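Local coordinates for protein rhamnosidase B (Bacillus sp., PDB 2OKX) that hydrolyses alpha-L-rhamnosidic bonds, releasing terminal non-reducing L-rhamnose from glycosides, probably with inversion of configuration, at residues T838-P844 with L856-H862. Residue numbers count along the deposited sequence, not the author numbering.
Sequences TCWEMYP and LTRSHCH
Both segments are irregular and run antiparallel, with CA pairs W840–H860 4.2 Å and P844–L856 4.5 Å apart. Two backbone hydrogen bonds join them, H862 N to C839 O and E841 N to S859 O, each 2.9 Å. E841 turns helical (-66/-42) between extended neighbours, sending its all-trans side chain toward 856-862. There it forms a salt bridge with R858, NH2 donating to E841 OE1 and NE to OE2; S859 N also donates to E841 OE2, all at 2.9 Å. E841 CG sits over the H862 ring, 3.4 Å from the centroid. Threonine hydroxyls satisfy buried backbone: T857 OG1 accepts from M842 N and donates to S859 O (both 3.0 Å), while T838 OG1 donates to H860 O (2.6 Å). The flat W840 indole face accepts CH-pi contacts from T857 CG2 and L856 CB, and the H860 edge at 73°; its NE1-H reaches a water (3.0 Å) shared with H860 ND1 (2.8 Å). H860 NE2 is hydrogen-bonded to Q477 OE1, and R858 NH1 forms a second salt bridge with E572. A glycerol beside R858, probably from the crystallisation liquor, is consistent with a pocket within this long loop joining helices 817-833 and 868-876 of the (alpha/alpha)6 barrel characteristic of GH78.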
ATOM      1  N   THR A 838      -5.348 -11.153  -9.415  1.00 16.40           N
ATOM      2  CA  THR A 838      -5.853  -9.909  -8.843  1.00 18.18           C
ATOM      3  C   THR A 838      -5.920  -8.876  -9.969  1.00 18.37           C
ATOM      4  O   THR A 838      -5.348  -9.084 -11.040  1.00 17.87           O
ATOM      5  CB  THR A 838      -4.931  -9.377  -7.707  1.00 18.52           C
ATOM      6  OG1 THR A 838      -3.582  -9.285  -8.181  1.00 19.77           O
ATOM      7  CG2 THR A 838      -4.970 -10.309  -6.506  1.00 17.62           C
ATOM      8  N   CYS A 839      -6.611  -7.764  -9.728  1.00 17.73           N
ATOM      9  CA  CYS A 839      -6.766  -6.718 -10.735  1.00 17.31           C
ATOM     10  C   CYS A 839      -5.626  -5.709 -10.766  1.00 18.25           C
ATOM     11  O   CYS A 839      -5.249  -5.138  -9.737  1.00 17.64           O
ATOM     12  CB  CYS A 839      -8.087  -5.982 -10.513  1.00 16.41           C
ATOM     13  SG  CYS A 839      -9.498  -7.103 -10.511  1.00 17.87           S
ATOM     14  N   TRP A 840      -5.109  -5.480 -11.969  1.00 17.37           N
ATOM     15  CA  TRP A 840      -3.998  -4.562 -12.188  1.00 17.64           C
ATOM     16  C   TRP A 840      -4.312  -3.117 -11.858  1.00 18.40           C
ATOM     17  O   TRP A 840      -5.434  -2.650 -12.038  1.00 18.27           O
ATOM     18  CB  TRP A 840      -3.532  -4.616 -13.645  1.00 15.43           C
ATOM     19  CG  TRP A 840      -3.026  -5.945 -14.094  1.00 17.23           C
ATOM     20  CD1 TRP A 840      -2.747  -7.034 -13.315  1.00 15.79           C
ATOM     21  CD2 TRP A 840      -2.726  -6.325 -15.439  1.00 17.52           C
ATOM     22  NE1 TRP A 840      -2.292  -8.072 -14.098  1.00 15.48           N
ATOM     23  CE2 TRP A 840      -2.270  -7.661 -15.405  1.00 17.38           C
ATOM     24  CE3 TRP A 840      -2.799  -5.664 -16.673  1.00 19.83           C
ATOM     25  CZ2 TRP A 840      -1.889  -8.351 -16.561  1.00 19.30           C
ATOM     26  CZ3 TRP A 840      -2.422  -6.352 -17.822  1.00 20.70           C
ATOM     27  CH2 TRP A 840      -1.971  -7.683 -17.755  1.00 20.70           C
ATOM     28  N   GLU A 841      -3.288  -2.406 -11.402  1.00 18.09           N
ATOM     29  CA  GLU A 841      -3.408  -0.998 -11.063  1.00 20.06           C
ATOM     30  C   GLU A 841      -3.703  -0.190 -12.327  1.00 20.34           C
ATOM     31  O   GLU A 841      -4.523   0.726 -12.315  1.00 20.22           O
ATOM     32  CB  GLU A 841      -2.094  -0.517 -10.445  1.00 20.34           C
ATOM     33  CG  GLU A 841      -2.045   0.955 -10.087  1.00 19.34           C
ATOM     34  CD  GLU A 841      -0.657   1.380  -9.618  1.00 21.76           C
ATOM     35  OE1 GLU A 841      -0.521   2.499  -9.084  1.00 20.17           O
ATOM     36  OE2 GLU A 841       0.301   0.591  -9.788  1.00 19.84           O
ATOM     37  N   MET A 842      -3.020  -0.531 -13.413  1.00 20.21           N
ATOM     38  CA  MET A 842      -3.186   0.180 -14.673  1.00 22.00           C
ATOM     39  C   MET A 842      -3.194  -0.776 -15.849  1.00 22.62           C
ATOM     40  O   MET A 842      -2.897  -1.969 -15.702  1.00 21.22           O
ATOM     41  CB  MET A 842      -2.035   1.174 -14.871  1.00 23.30           C
ATOM     42  CG  MET A 842      -1.867   2.183 -13.749  1.00 26.16           C
ATOM     43  SD  MET A 842      -0.288   3.061 -13.877  1.00 28.69           S
ATOM     44  CE  MET A 842       0.833   1.740 -13.381  1.00 27.05           C
ATOM     45  N   TYR A 843      -3.530  -0.241 -17.020  1.00 21.55           N
ATOM     46  CA  TYR A 843      -3.550  -1.022 -18.247  1.00 22.41           C
ATOM     47  C   TYR A 843      -2.182  -0.934 -18.909  1.00 24.03           C
ATOM     48  O   TYR A 843      -1.423   0.006 -18.662  1.00 22.45           O
ATOM     49  CB  TYR A 843      -4.615  -0.486 -19.207  1.00 22.46           C
ATOM     50  CG  TYR A 843      -6.029  -0.783 -18.773  1.00 21.10           C
ATOM     51  CD1 TYR A 843      -7.004   0.215 -18.776  1.00 21.80           C
ATOM     52  CD2 TYR A 843      -6.396  -2.066 -18.365  1.00 23.03           C
ATOM     53  CE1 TYR A 843      -8.312  -0.057 -18.381  1.00 21.16           C
ATOM     54  CE2 TYR A 843      -7.699  -2.349 -17.970  1.00 21.83           C
ATOM     55  CZ  TYR A 843      -8.651  -1.339 -17.979  1.00 21.53           C
ATOM     56  OH  TYR A 843      -9.940  -1.614 -17.580  1.00 21.75           O
ATOM     57  N   PRO A 844      -1.842  -1.922 -19.748  1.00 25.88           N
ATOM     58  CA  PRO A 844      -0.551  -1.925 -20.440  1.00 27.55           C
ATOM     59  C   PRO A 844      -0.504  -0.828 -21.498  1.00 30.45           C
ATOM     60  O   PRO A 844      -1.536  -0.264 -21.867  1.00 29.94           O
ATOM     61  CB  PRO A 844      -0.502  -3.312 -21.083  1.00 26.60           C
ATOM     62  CG  PRO A 844      -1.370  -4.139 -20.203  1.00 28.02           C
ATOM     63  CD  PRO A 844      -2.527  -3.213 -19.919  1.00 26.38           C
ATOM     64  N   LEU A 856       3.496  -4.407 -17.703  1.00 25.14           N
ATOM     65  CA  LEU A 856       2.055  -4.503 -17.876  1.00 23.89           C
ATOM     66  C   LEU A 856       1.383  -3.479 -16.967  1.00 22.89           C
ATOM     67  O   LEU A 856       0.377  -2.865 -17.333  1.00 23.36           O
ATOM     68  CB  LEU A 856       1.575  -5.919 -17.519  1.00 22.18           C
ATOM     69  CG  LEU A 856       2.063  -7.038 -18.446  1.00 24.77           C
ATOM     70  CD1 LEU A 856       1.765  -8.411 -17.838  1.00 23.81           C
ATOM     71  CD2 LEU A 856       1.388  -6.889 -19.805  1.00 24.67           C
ATOM     72  N   THR A 857       1.963  -3.293 -15.785  1.00 21.67           N
ATOM     73  CA  THR A 857       1.440  -2.380 -14.774  1.00 21.07           C
ATOM     74  C   THR A 857       2.469  -2.331 -13.645  1.00 21.55           C
ATOM     75  O   THR A 857       3.386  -3.155 -13.612  1.00 20.67           O
ATOM     76  CB  THR A 857       0.103  -2.924 -14.205  1.00 20.94           C
ATOM     77  OG1 THR A 857      -0.400  -2.048 -13.187  1.00 18.76           O
ATOM     78  CG2 THR A 857       0.316  -4.312 -13.610  1.00 23.94           C
ATOM     79  N   ARG A 858       2.341  -1.373 -12.733  1.00 20.95           N
ATOM     80  CA  ARG A 858       3.275  -1.314 -11.606  1.00 19.25           C
ATOM     81  C   ARG A 858       2.766  -2.352 -10.610  1.00 19.42           C
ATOM     82  O   ARG A 858       3.317  -3.448 -10.491  1.00 18.61           O
ATOM     83  CB  ARG A 858       3.275   0.070 -10.948  1.00 21.33           C
ATOM     84  CG  ARG A 858       4.189   0.129  -9.717  1.00 22.42           C
ATOM     85  CD  ARG A 858       4.010   1.394  -8.884  1.00 24.95           C
ATOM     86  NE  ARG A 858       2.660   1.536  -8.339  1.00 22.75           N
ATOM     87  CZ  ARG A 858       2.394   2.028  -7.131  1.00 25.18           C
ATOM     88  NH1 ARG A 858       3.387   2.416  -6.336  1.00 21.82           N
ATOM     89  NH2 ARG A 858       1.135   2.154  -6.720  1.00 23.02           N
ATOM     90  N   SER A 859       1.697  -1.998  -9.904  1.00 18.50           N
ATOM     91  CA  SER A 859       1.069  -2.895  -8.942  1.00 18.17           C
ATOM     92  C   SER A 859       0.107  -3.830  -9.677  1.00 19.66           C
ATOM     93  O   SER A 859      -0.665  -3.392 -10.538  1.00 18.27           O
ATOM     94  CB  SER A 859       0.292  -2.088  -7.908  1.00 16.99           C
ATOM     95  OG  SER A 859      -0.629  -2.911  -7.216  1.00 16.95           O
ATOM     96  N   HIS A 860       0.154  -5.116  -9.340  1.00 18.15           N
ATOM     97  CA  HIS A 860      -0.720  -6.096  -9.972  1.00 18.60           C
ATOM     98  C   HIS A 860      -1.968  -6.360  -9.141  1.00 19.12           C
ATOM     99  O   HIS A 860      -2.802  -7.185  -9.514  1.00 20.77           O
ATOM    100  CB  HIS A 860       0.036  -7.409 -10.197  1.00 17.47           C
ATOM    101  CG  HIS A 860       1.046  -7.339 -11.299  1.00 18.23           C
ATOM    102  ND1 HIS A 860       0.904  -8.030 -12.483  1.00 17.84           N
ATOM    103  CD2 HIS A 860       2.188  -6.621 -11.417  1.00 16.88           C
ATOM    104  CE1 HIS A 860       1.914  -7.738 -13.283  1.00 19.14           C
ATOM    105  NE2 HIS A 860       2.707  -6.885 -12.661  1.00 15.01           N
ATOM    106  N   CYS A 861      -2.099  -5.655  -8.022  1.00 18.18           N
ATOM    107  CA  CYS A 861      -3.244  -5.846  -7.137  1.00 19.10           C
ATOM    108  C   CYS A 861      -3.709  -4.512  -6.550  1.00 19.33           C
ATOM    109  O   CYS A 861      -3.214  -4.082  -5.512  1.00 19.35           O
ATOM    110  CB  CYS A 861      -2.858  -6.814  -6.005  1.00 17.41           C
ATOM    111  SG  CYS A 861      -4.195  -7.249  -4.848  1.00 19.36           S
ATOM    112  N   HIS A 862      -4.654  -3.864  -7.230  1.00 18.41           N
ATOM    113  CA  HIS A 862      -5.209  -2.576  -6.801  1.00 19.07           C
ATOM    114  C   HIS A 862      -6.726  -2.721  -6.790  1.00 19.12           C
ATOM    115  O   HIS A 862      -7.348  -2.804  -7.849  1.00 17.60           O
ATOM    116  CB  HIS A 862      -4.818  -1.463  -7.787  1.00 18.25           C
ATOM    117  CG  HIS A 862      -3.736  -0.557  -7.286  1.00 19.81           C
ATOM    118  ND1 HIS A 862      -3.926   0.795  -7.090  1.00 23.60           N
ATOM    119  CD2 HIS A 862      -2.449  -0.806  -6.953  1.00 17.63           C
ATOM    120  CE1 HIS A 862      -2.802   1.339  -6.659  1.00 16.66           C
ATOM    121  NE2 HIS A 862      -1.890   0.388  -6.568  1.00 23.39           N
TER
HETATM  122  O   HOH W   1      -0.855 -10.188 -12.540  1.00 18.40           O